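PDB 2POZ: putative dehydratase from Mesorhizobium loti, which is of unknown function but has the fold of the mandelate racemase/muconate lactonizing enzyme family and may act as a lyase. Local coordinates for residues 344-349 / 368-374; 309-315 / 333-338; 215-220 / 245-251. The contacts are given in a common frame with arbitrary orientation. Residue numbers count along the deposited sequence, not the author numbering.

Contact 1 (344-349 / 368-374); sequences VEVLEN and AVLIKRN
Start with the leucines. Leu347 and Leu370, both mt rotamers, bring their ends together at 4.2 Å between Leu347 CD2 and Leu370 CD2, and Leu347 CD2 also rests 3.5 Å from Ala368 CB. Val346 CB adds a looser touch on Leu370 CD2 at 4.4 Å. Leu313 of helix 312-324 packs on Val346 and Ala368. Elsewhere, Ile371 CD1 presses to 3.1 Å of Leu347 O.

The backbones run antiparallel, with Leu347 and Leu370 as a non-hydrogen-bonded pair, CA to CA 4.6 Å. Ile371 N donates to Val346 O (3.0 Å) and Glu348 N to Val369 O (2.7 Å); CA-H...O contacts from Leu370 CA to Val346 O (3.2 Å) and from Leu347 CA to Val369 O (3.3 Å) fill in between. Leu347 is extended, but Val346 (-90/-13) and Glu348 (-75/-33) are not, so the pairing stops at one bridge.

Further out, Ile371 sits at the N-cap position of the short helix that follows, and from its first turn Asn374 ND2 donates almost linearly to Glu345 O at 2.9 Å. Glu345 folds back so that OE2 accepts from Leu347 N (3.1 Å), while OE1 meets Tyr343. At the other end Asn349 OD1 takes a weak bond from Val369 N (3.4 Å). This is an isolated antiparallel beta bridge, joining a loop of the enolase-type barrel domain to the C-terminal tail as it returns to the N-terminal domain's sheet.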
loop_
_atom_site.group_PDB
_atom_site.type_symbol
_atom_site.label_atom_id
_atom_site.label_comp_id
_atom_site.label_asym_id
_atom_site.label_seq_id
_atom_site.Cartn_x
_atom_site.Cartn_y
_atom_site.Cartn_z
ATOM N N VAL A 344 3.346 -43.738 -28.270
ATOM C CA VAL A 344 3.019 -43.471 -29.659
ATOM C C VAL A 344 3.794 -42.290 -30.225
ATOM O O VAL A 344 3.624 -41.155 -29.777
ATOM C CB VAL A 344 1.508 -43.178 -29.832
ATOM C CG1 VAL A 344 1.208 -42.803 -31.287
ATOM C CG2 VAL A 344 0.699 -44.393 -29.415
ATOM N N GLU A 345 4.643 -42.556 -31.214
ATOM C CA GLU A 345 5.402 -41.494 -31.860
ATOM C C GLU A 345 4.468 -40.821 -32.866
ATOM O O GLU A 345 4.033 -41.445 -33.833
ATOM C CB GLU A 345 6.618 -42.070 -32.586
ATOM C CG GLU A 345 7.464 -41.006 -33.271
ATOM C CD GLU A 345 7.860 -39.886 -32.320
ATOM O OE1 GLU A 345 8.613 -40.164 -31.363
ATOM O OE2 GLU A 345 7.410 -38.735 -32.529
ATOM N N VAL A 346 4.154 -39.549 -32.636
ATOM C CA VAL A 346 3.249 -38.821 -33.522
ATOM C C VAL A 346 3.959 -38.105 -34.668
ATOM O O VAL A 346 3.320 -37.664 -35.618
ATOM C CB VAL A 346 2.419 -37.768 -32.733
ATOM C CG1 VAL A 346 1.665 -38.442 -31.591
ATOM C CG2 VAL A 346 3.338 -36.677 -32.197
ATOM N N LEU A 347 5.278 -37.989 -34.590
ATOM C CA LEU A 347 6.005 -37.290 -35.643
ATOM C C LEU A 347 6.881 -38.191 -36.486
ATOM O O LEU A 347 7.462 -39.156 -35.994
ATOM C CB LEU A 347 6.874 -36.182 -35.046
ATOM C CG LEU A 347 6.150 -35.049 -34.319
ATOM C CD1 LEU A 347 7.165 -33.985 -33.934
ATOM C CD2 LEU A 347 5.068 -34.464 -35.218
ATOM N N GLU A 348 6.983 -37.855 -37.765
ATOM C CA GLU A 348 7.813 -38.621 -38.677
ATOM C C GLU A 348 9.264 -38.264 -38.372
ATOM O O GLU A 348 10.169 -39.095 -38.482
ATOM C CB GLU A 348 7.479 -38.250 -40.122
ATOM C CG GLU A 348 7.991 -39.247 -41.129
ATOM C CD GLU A 348 7.266 -40.569 -41.027
ATOM O OE1 GLU A 348 6.048 -40.597 -41.326
ATOM O OE2 GLU A 348 7.910 -41.571 -40.643
ATOM N N ASN A 349 9.467 -37.018 -37.961
ATOM C CA ASN A 349 10.795 -36.507 -37.652
ATOM C C ASN A 349 10.841 -35.869 -36.267
ATOM O O ASN A 349 10.985 -34.652 -36.133
ATOM C CB ASN A 349 11.176 -35.482 -38.710
ATOM C CG ASN A 349 9.960 -34.767 -39.273
ATOM O OD1 ASN A 349 9.194 -34.135 -38.534
ATOM N ND2 ASN A 349 9.766 -34.875 -40.585
ATOM N N ALA A 368 7.055 -29.961 -37.881
ATOM C CA ALA A 368 6.640 -31.284 -37.449
ATOM C C ALA A 368 5.668 -31.926 -38.432
ATOM O O ALA A 368 4.659 -31.325 -38.799
ATOM C CB ALA A 368 5.994 -31.187 -36.079
ATOM N N VAL A 369 5.977 -33.146 -38.854
ATOM C CA VAL A 369 5.123 -33.877 -39.786
ATOM C C VAL A 369 4.490 -35.055 -39.043
ATOM O O VAL A 369 5.193 -35.932 -38.536
ATOM C CB VAL A 369 5.937 -34.420 -40.989
ATOM C CG1 VAL A 369 4.999 -35.043 -42.015
ATOM C CG2 VAL A 369 6.750 -33.298 -41.621
ATOM N N LEU A 370 3.164 -35.063 -38.974
ATOM C CA LEU A 370 2.441 -36.121 -38.285
ATOM C C LEU A 370 2.493 -37.448 -39.039
ATOM O O LEU A 370 2.616 -37.478 -40.265
ATOM C CB LEU A 370 0.975 -35.725 -38.102
ATOM C CG LEU A 370 0.613 -34.545 -37.200
ATOM C CD1 LEU A 370 -0.858 -34.220 -37.381
ATOM C CD2 LEU A 370 0.905 -34.881 -35.745
ATOM N N ILE A 371 2.417 -38.542 -38.291
ATOM C CA ILE A 371 2.387 -39.869 -38.886
ATOM C C ILE A 371 0.928 -40.246 -38.710
ATOM O O ILE A 371 0.528 -40.763 -37.668
ATOM C CB ILE A 371 3.278 -40.871 -38.122
ATOM C CG1 ILE A 371 4.723 -40.368 -38.095
ATOM C CG2 ILE A 371 3.214 -42.236 -38.800
ATOM C CD1 ILE A 371 5.698 -41.306 -37.390
ATOM N N LYS A 372 0.128 -39.950 -39.729
ATOM C CA LYS A 372 -1.299 -40.215 -39.678
ATOM C C LYS A 372 -1.661 -41.634 -39.265
ATOM O O LYS A 372 -2.615 -41.834 -38.517
ATOM C CB LYS A 372 -1.950 -39.869 -41.023
ATOM C CG LYS A 372 -1.805 -38.394 -41.421
ATOM C CD LYS A 372 -2.423 -37.440 -40.386
ATOM C CE LYS A 372 -3.946 -37.367 -40.482
ATOM N NZ LYS A 372 -4.605 -38.674 -40.222
ATOM N N ARG A 373 -0.908 -42.623 -39.737
ATOM C CA ARG A 373 -1.211 -44.004 -39.375
ATOM C C ARG A 373 -1.138 -44.233 -37.867
ATOM O O ARG A 373 -1.864 -45.069 -37.328
ATOM C CB ARG A 373 -0.254 -44.979 -40.067
ATOM C CG ARG A 373 -0.400 -46.406 -39.541
ATOM C CD ARG A 373 0.598 -47.378 -40.148
ATOM N NE ARG A 373 0.570 -48.669 -39.455
ATOM C CZ ARG A 373 1.227 -49.753 -39.860
ATOM N NH1 ARG A 373 1.965 -49.705 -40.958
ATOM N NH2 ARG A 373 1.147 -50.885 -39.168
ATOM N N ASN A 374 -0.272 -43.492 -37.183
ATOM C CA ASN A 374 -0.126 -43.665 -35.741
ATOM C C ASN A 374 -1.191 -42.985 -34.885
ATOM O O ASN A 374 -1.490 -43.451 -33.788
ATOM C CB ASN A 374 1.262 -43.207 -35.296
ATOM C CG ASN A 374 2.345 -44.182 -35.707
ATOM O OD1 ASN A 374 2.051 -45.235 -36.273
ATOM N ND2 ASN A 374 3.599 -43.845 -35.419
#

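Contact 2 (309-315 / 333-338); sequences CGSSLIE and HYPAFK
A cysteine sulfur sits squarely on an aromatic ring here: Cys309 SG lies 3.8 Å from the centroid of the Tyr334 ring and only 11° off its normal. The same SG reaches Phe337 obliquely, 5.0 Å from that ring's centroid and 3.8 Å from Phe337 CE2. Cys309 is chi1 t and points toward the other segment; Tyr334 and Phe337, both chi1 m, point back at it, and Cys309 CB touches Tyr334 CE2 at 3.5 Å. The two rings can share one sulfur because 335-338 winds into a 3-10 turn, with Phe337 N bonded to Tyr334 O at 3.2 Å.

The backbones themselves stay apart, the nearest CA atoms being those of Cys309 and Tyr334 at 7.1 Å. Gly310, where a CB would clash with Ile314 CG2, leads to Ser311, the N-cap of helix 312-324, whose OG accepts from Leu313 N at 3.2 Å and also bonds Glu36 of strand 33-37.

From the first turn of that helix Glu315 reaches across. Its OE2 forms a salt bridge with Lys338 NZ at 3.2 Å, a weak hydrogen bond; Lys338 NZ also meets Tyr343. Water 1 links Glu315 OE1 (2.5 Å) to His333 ND1 (2.8 Å), and Phe358 stacks edge-to-face with His333.

Strands 303-304 and 331-333 are the seventh and eighth of the barrel. The contact therefore joins the loops leaving their C-terminal ends, the side on which enolase-superfamily barrels carry their active site.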
loop_
_atom_site.group_PDB
_atom_site.type_symbol
_atom_site.label_atom_id
_atom_site.label_comp_id
_atom_site.label_asym_id
_atom_site.label_seq_id
_atom_site.Cartn_x
_atom_site.Cartn_y
_atom_site.Cartn_z
ATOM N N CYS A 309 5.120 -31.198 -21.565
ATOM C CA CYS A 309 4.951 -32.614 -21.271
ATOM C C CYS A 309 3.770 -33.172 -22.060
ATOM O O CYS A 309 2.624 -33.101 -21.622
ATOM C CB CYS A 309 4.723 -32.854 -19.779
ATOM S SG CYS A 309 4.609 -34.618 -19.367
ATOM N N GLY A 310 4.070 -33.721 -23.230
ATOM C CA GLY A 310 3.047 -34.294 -24.085
ATOM C C GLY A 310 3.725 -35.167 -25.120
ATOM O O GLY A 310 4.658 -35.893 -24.800
ATOM N N SER A 311 3.267 -35.104 -26.359
ATOM C CA SER A 311 3.871 -35.908 -27.411
ATOM C C SER A 311 5.000 -35.105 -28.069
ATOM O O SER A 311 5.275 -33.963 -27.683
ATOM C CB SER A 311 2.822 -36.261 -28.464
ATOM O OG SER A 311 2.524 -35.122 -29.258
ATOM N N SER A 312 5.653 -35.707 -29.056
ATOM C CA SER A 312 6.730 -35.043 -29.789
ATOM C C SER A 312 6.238 -33.750 -30.450
ATOM O O SER A 312 7.025 -32.833 -30.700
ATOM C CB SER A 312 7.278 -35.967 -30.879
ATOM O OG SER A 312 7.844 -37.141 -30.334
ATOM N N LEU A 313 4.946 -33.683 -30.755
ATOM C CA LEU A 313 4.398 -32.491 -31.396
ATOM C C LEU A 313 4.539 -31.245 -30.520
ATOM O O LEU A 313 5.174 -30.272 -30.922
ATOM C CB LEU A 313 2.920 -32.696 -31.770
ATOM C CG LEU A 313 2.208 -31.478 -32.393
ATOM C CD1 LEU A 313 2.986 -30.981 -33.607
ATOM C CD2 LEU A 313 0.784 -31.850 -32.793
ATOM N N ILE A 314 3.966 -31.259 -29.321
ATOM C CA ILE A 314 4.072 -30.076 -28.468
ATOM C C ILE A 314 5.518 -29.741 -28.103
ATOM O O ILE A 314 5.850 -28.579 -27.896
ATOM C CB ILE A 314 3.222 -30.201 -27.180
ATOM C CG1 ILE A 314 3.141 -28.828 -26.501
ATOM C CG2 ILE A 314 3.827 -31.217 -26.232
ATOM C CD1 ILE A 314 1.912 -28.652 -25.620
ATOM N N GLU A 315 6.382 -30.748 -28.044
ATOM C CA GLU A 315 7.788 -30.495 -27.732
ATOM C C GLU A 315 8.428 -29.728 -28.890
ATOM O O GLU A 315 9.169 -28.766 -28.685
ATOM C CB GLU A 315 8.554 -31.807 -27.520
ATOM C CG GLU A 315 8.131 -32.600 -26.301
ATOM C CD GLU A 315 8.919 -33.891 -26.144
ATOM O OE1 GLU A 315 10.170 -33.827 -26.195
ATOM O OE2 GLU A 315 8.291 -34.963 -25.968
ATOM N N HIS A 333 12.513 -31.717 -20.607
ATOM C CA HIS A 333 12.300 -32.966 -21.338
ATOM C C HIS A 333 12.075 -34.161 -20.394
ATOM O O HIS A 333 12.639 -34.207 -19.298
ATOM C CB HIS A 333 13.505 -33.224 -22.248
ATOM C CG HIS A 333 13.321 -34.374 -23.190
ATOM N ND1 HIS A 333 12.253 -34.462 -24.057
ATOM C CD2 HIS A 333 14.079 -35.473 -23.416
ATOM C CE1 HIS A 333 12.361 -35.565 -24.776
ATOM N NE2 HIS A 333 13.460 -36.197 -24.406
ATOM N N TYR A 334 11.231 -35.100 -20.824
ATOM C CA TYR A 334 10.914 -36.313 -20.058
ATOM C C TYR A 334 11.336 -37.505 -20.926
ATOM O O TYR A 334 10.490 -38.225 -21.457
ATOM C CB TYR A 334 9.403 -36.427 -19.799
ATOM C CG TYR A 334 8.792 -35.354 -18.921
ATOM C CD1 TYR A 334 8.294 -35.664 -17.653
ATOM C CD2 TYR A 334 8.668 -34.040 -19.372
ATOM C CE1 TYR A 334 7.679 -34.687 -16.857
ATOM C CE2 TYR A 334 8.060 -33.057 -18.586
ATOM C CZ TYR A 334 7.565 -33.388 -17.332
ATOM O OH TYR A 334 6.942 -32.422 -16.567
ATOM N N PRO A 335 12.648 -37.732 -21.074
ATOM C CA PRO A 335 13.116 -38.849 -21.902
ATOM C C PRO A 335 12.563 -40.243 -21.561
ATOM O O PRO A 335 12.298 -41.036 -22.459
ATOM C CB PRO A 335 14.643 -38.757 -21.770
ATOM C CG PRO A 335 14.830 -38.185 -20.407
ATOM C CD PRO A 335 13.769 -37.105 -20.352
ATOM N N ALA A 336 12.371 -40.530 -20.276
ATOM C CA ALA A 336 11.864 -41.841 -19.856
ATOM C C ALA A 336 10.477 -42.208 -20.406
ATOM O O ALA A 336 10.189 -43.385 -20.639
ATOM C CB ALA A 336 11.857 -41.937 -18.321
ATOM N N PHE A 337 9.626 -41.208 -20.618
ATOM C CA PHE A 337 8.271 -41.448 -21.122
ATOM C C PHE A 337 8.234 -42.106 -22.499
ATOM O O PHE A 337 7.291 -42.828 -22.828
ATOM C CB PHE A 337 7.479 -40.132 -21.163
ATOM C CG PHE A 337 7.128 -39.588 -19.804
ATOM C CD1 PHE A 337 7.777 -40.054 -18.656
ATOM C CD2 PHE A 337 6.159 -38.600 -19.669
ATOM C CE1 PHE A 337 7.462 -39.546 -17.401
ATOM C CE2 PHE A 337 5.838 -38.086 -18.417
ATOM C CZ PHE A 337 6.490 -38.558 -17.282
ATOM N N LYS A 338 9.256 -41.853 -23.303
ATOM C CA LYS A 338 9.317 -42.424 -24.639
ATOM C C LYS A 338 9.500 -43.945 -24.621
ATOM O O LYS A 338 9.299 -44.605 -25.640
ATOM C CB LYS A 338 10.447 -41.768 -25.437
ATOM C CG LYS A 338 10.051 -40.479 -26.178
ATOM C CD LYS A 338 9.558 -39.392 -25.239
ATOM C CE LYS A 338 9.414 -38.048 -25.957
ATOM N NZ LYS A 338 8.325 -38.025 -26.973
HETATM O O HOH W 1 10.926 -32.019 -24.580
#

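Contact 3 (215-220 / 245-251); sequences TIRFCR and ISEQIPL
Ile249 is the bump to place first. With chi1 p, it pushes CG2 into the hollow between Ile216 and Cys219 on helix 212-222, 3.9 Å from Ile216 CA, 4.1 Å from Ile216 CG2 and 3.7 Å from Cys219 CB. The nearest CA pair is Arg220 with Ile249, 5.9 Å apart. In return Ile216, an mt rotamer, reaches out beside the C-terminal part of helix 239-248, its CD1 3.7 Å from Gln248 CB and its CG1 4.2 Å from Ile245 CG1. Thr215 CG2 touches Ile245 CD1 at 4.2 Å to extend the apolar seam, and Leu251 closes it at the other end, CD1 lying 3.7 Å from Cys219 CB and 3.6 Å from Cys219 O.

These are consecutive outer helices of the enolase-type barrel: each follows a strand of the parallel sheet, 201-205 and 227-231, and Leu251 already heads into strand 253-255. Ile249 is extended (-117/156), so the chain turns inward past Cys219.

Over the apolar seam lies Arg220, chi1 m with chi2 and chi3 t. Its NE and NH2 both give weak hydrogen bonds to Gln248 O, each 2.9 Å, and NH2 a weak one to Gln248 OE1 at 2.7 Å. Arg220 CG lies 4.1 Å from Pro250 CD; Pro250 also packs against Arg220 of a third subunit, while Gln248 meets Glu247 of a second.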
loop_
_atom_site.group_PDB
_atom_site.type_symbol
_atom_site.label_atom_id
_atom_site.label_comp_id
_atom_site.label_asym_id
_atom_site.label_seq_id
_atom_site.Cartn_x
_atom_site.Cartn_y
_atom_site.Cartn_z
ATOM N N THR A 215 6.160 -25.142 4.338
ATOM C CA THR A 215 6.842 -25.029 3.055
ATOM C C THR A 215 8.107 -24.187 3.220
ATOM O O THR A 215 9.170 -24.531 2.705
ATOM C CB THR A 215 5.933 -24.393 1.987
ATOM O OG1 THR A 215 4.889 -25.314 1.647
ATOM C CG2 THR A 215 6.737 -24.048 0.742
ATOM N N ILE A 216 7.985 -23.083 3.944
ATOM C CA ILE A 216 9.126 -22.211 4.192
ATOM C C ILE A 216 10.180 -23.026 4.947
ATOM O O ILE A 216 11.356 -23.019 4.594
ATOM C CB ILE A 216 8.704 -20.993 5.039
ATOM C CG1 ILE A 216 7.843 -20.051 4.194
ATOM C CG2 ILE A 216 9.936 -20.262 5.572
ATOM C CD1 ILE A 216 7.224 -18.922 4.983
ATOM N N ARG A 217 9.741 -23.745 5.973
ATOM C CA ARG A 217 10.649 -24.570 6.757
ATOM C C ARG A 217 11.407 -25.555 5.864
ATOM O O ARG A 217 12.623 -25.681 5.971
ATOM C CB ARG A 217 9.869 -25.328 7.833
ATOM C CG ARG A 217 10.688 -26.353 8.613
ATOM C CD ARG A 217 9.865 -26.918 9.757
ATOM N NE ARG A 217 9.927 -26.059 10.937
ATOM C CZ ARG A 217 8.900 -25.789 11.740
ATOM N NH1 ARG A 217 7.698 -26.300 11.501
ATOM N NH2 ARG A 217 9.086 -25.010 12.794
ATOM N N PHE A 218 10.692 -26.239 4.975
ATOM C CA PHE A 218 11.316 -27.212 4.077
ATOM C C PHE A 218 12.315 -26.578 3.100
ATOM O O PHE A 218 13.394 -27.123 2.875
ATOM C CB PHE A 218 10.244 -27.975 3.290
ATOM C CG PHE A 218 10.795 -29.055 2.395
ATOM C CD1 PHE A 218 11.322 -30.226 2.935
ATOM C CD2 PHE A 218 10.791 -28.903 1.014
ATOM C CE1 PHE A 218 11.835 -31.231 2.103
ATOM C CE2 PHE A 218 11.303 -29.903 0.175
ATOM C CZ PHE A 218 11.823 -31.063 0.720
ATOM N N CYS A 219 11.962 -25.432 2.525
ATOM C CA CYS A 219 12.851 -24.763 1.579
ATOM C C CYS A 219 14.137 -24.294 2.259
ATOM O O CYS A 219 15.215 -24.318 1.665
ATOM C CB CYS A 219 12.130 -23.580 0.927
ATOM S SG CYS A 219 10.781 -24.094 -0.186
ATOM N N ARG A 220 14.023 -23.858 3.504
ATOM C CA ARG A 220 15.207 -23.420 4.227
ATOM C C ARG A 220 16.094 -24.627 4.522
ATOM O O ARG A 220 17.316 -24.537 4.457
ATOM C CB ARG A 220 14.809 -22.724 5.531
ATOM C CG ARG A 220 14.262 -21.315 5.318
ATOM C CD ARG A 220 13.784 -20.694 6.628
ATOM N NE ARG A 220 13.388 -19.302 6.438
ATOM C CZ ARG A 220 12.566 -18.645 7.248
ATOM N NH1 ARG A 220 12.051 -19.259 8.306
ATOM N NH2 ARG A 220 12.246 -17.380 6.991
ATOM N N ILE A 245 6.152 -16.437 0.794
ATOM C CA ILE A 245 7.175 -17.457 0.677
ATOM C C ILE A 245 8.439 -16.894 0.027
ATOM O O ILE A 245 9.535 -17.127 0.518
ATOM C CB ILE A 245 6.645 -18.675 -0.125
ATOM C CG1 ILE A 245 5.583 -19.409 0.709
ATOM C CG2 ILE A 245 7.796 -19.616 -0.489
ATOM C CD1 ILE A 245 4.769 -20.427 -0.078
ATOM N N SER A 246 8.293 -16.138 -1.059
ATOM C CA SER A 246 9.457 -15.569 -1.732
ATOM C C SER A 246 10.301 -14.682 -0.811
ATOM O O SER A 246 11.523 -14.618 -0.949
ATOM C CB SER A 246 9.031 -14.758 -2.962
ATOM O OG SER A 246 8.318 -13.587 -2.601
ATOM N N GLU A 247 9.653 -14.009 0.131
ATOM C CA GLU A 247 10.353 -13.127 1.063
ATOM C C GLU A 247 10.969 -13.885 2.233
ATOM O O GLU A 247 11.793 -13.343 2.969
ATOM C CB GLU A 247 9.385 -12.078 1.627
ATOM C CG GLU A 247 8.592 -11.311 0.586
ATOM C CD GLU A 247 7.594 -10.339 1.207
ATOM O OE1 GLU A 247 6.827 -10.755 2.108
ATOM O OE2 GLU A 247 7.570 -9.160 0.790
ATOM N N GLN A 248 10.577 -15.141 2.406
ATOM C CA GLN A 248 11.060 -15.923 3.538
ATOM C C GLN A 248 12.026 -17.060 3.238
ATOM O O GLN A 248 12.584 -17.642 4.162
ATOM C CB GLN A 248 9.861 -16.480 4.313
ATOM C CG GLN A 248 9.009 -15.428 5.007
ATOM C CD GLN A 248 9.743 -14.753 6.152
ATOM O OE1 GLN A 248 10.444 -15.412 6.922
ATOM N NE2 GLN A 248 9.578 -13.436 6.279
ATOM N N ILE A 249 12.221 -17.396 1.969
ATOM C CA ILE A 249 13.136 -18.485 1.643
ATOM C C ILE A 249 14.318 -17.999 0.825
ATOM O O ILE A 249 14.237 -16.980 0.146
ATOM C CB ILE A 249 12.429 -19.629 0.873
ATOM C CG1 ILE A 249 12.047 -19.165 -0.532
ATOM C CG2 ILE A 249 11.202 -20.088 1.652
ATOM C CD1 ILE A 249 11.491 -20.289 -1.415
ATOM N N PRO A 250 15.438 -18.738 0.871
ATOM C CA PRO A 250 16.642 -18.363 0.127
ATOM C C PRO A 250 16.726 -18.944 -1.289
ATOM O O PRO A 250 17.751 -18.810 -1.955
ATOM C CB PRO A 250 17.754 -18.888 1.025
ATOM C CG PRO A 250 17.175 -20.201 1.488
ATOM C CD PRO A 250 15.715 -19.857 1.794
ATOM N N LEU A 251 15.653 -19.576 -1.750
ATOM C CA LEU A 251 15.657 -20.188 -3.076
ATOM C C LEU A 251 14.853 -19.406 -4.108
ATOM O O LEU A 251 13.828 -18.827 -3.785
ATOM C CB LEU A 251 15.067 -21.598 -2.998
ATOM C CG LEU A 251 15.474 -22.454 -1.802
ATOM C CD1 LEU A 251 14.677 -23.754 -1.808
ATOM C CD2 LEU A 251 16.960 -22.725 -1.869
#

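Overall arrangement
Contacts 1 and 2 are neighbours, their centres 13 Å apart, and they meet at the start of helix 312-324: Glu345 OE2 lies 2.7 Å from Ser312 OG, a probable hydrogen bond, and Val346 CG2 packs 3.4 Å from Ser311 OG. Contact 3 stands apart, its centre about 43 Å from that of contact 1, on the opposite side of the chain's centre. Contact 2 is the most central and works through sulfur, charge and water. Both others are peripheral: contact 1 relies on backbone pairing between loops, contact 3 on interlocking aliphatic side chains between helices. Of the three, contact 3 alone meets other subunits of the octamer.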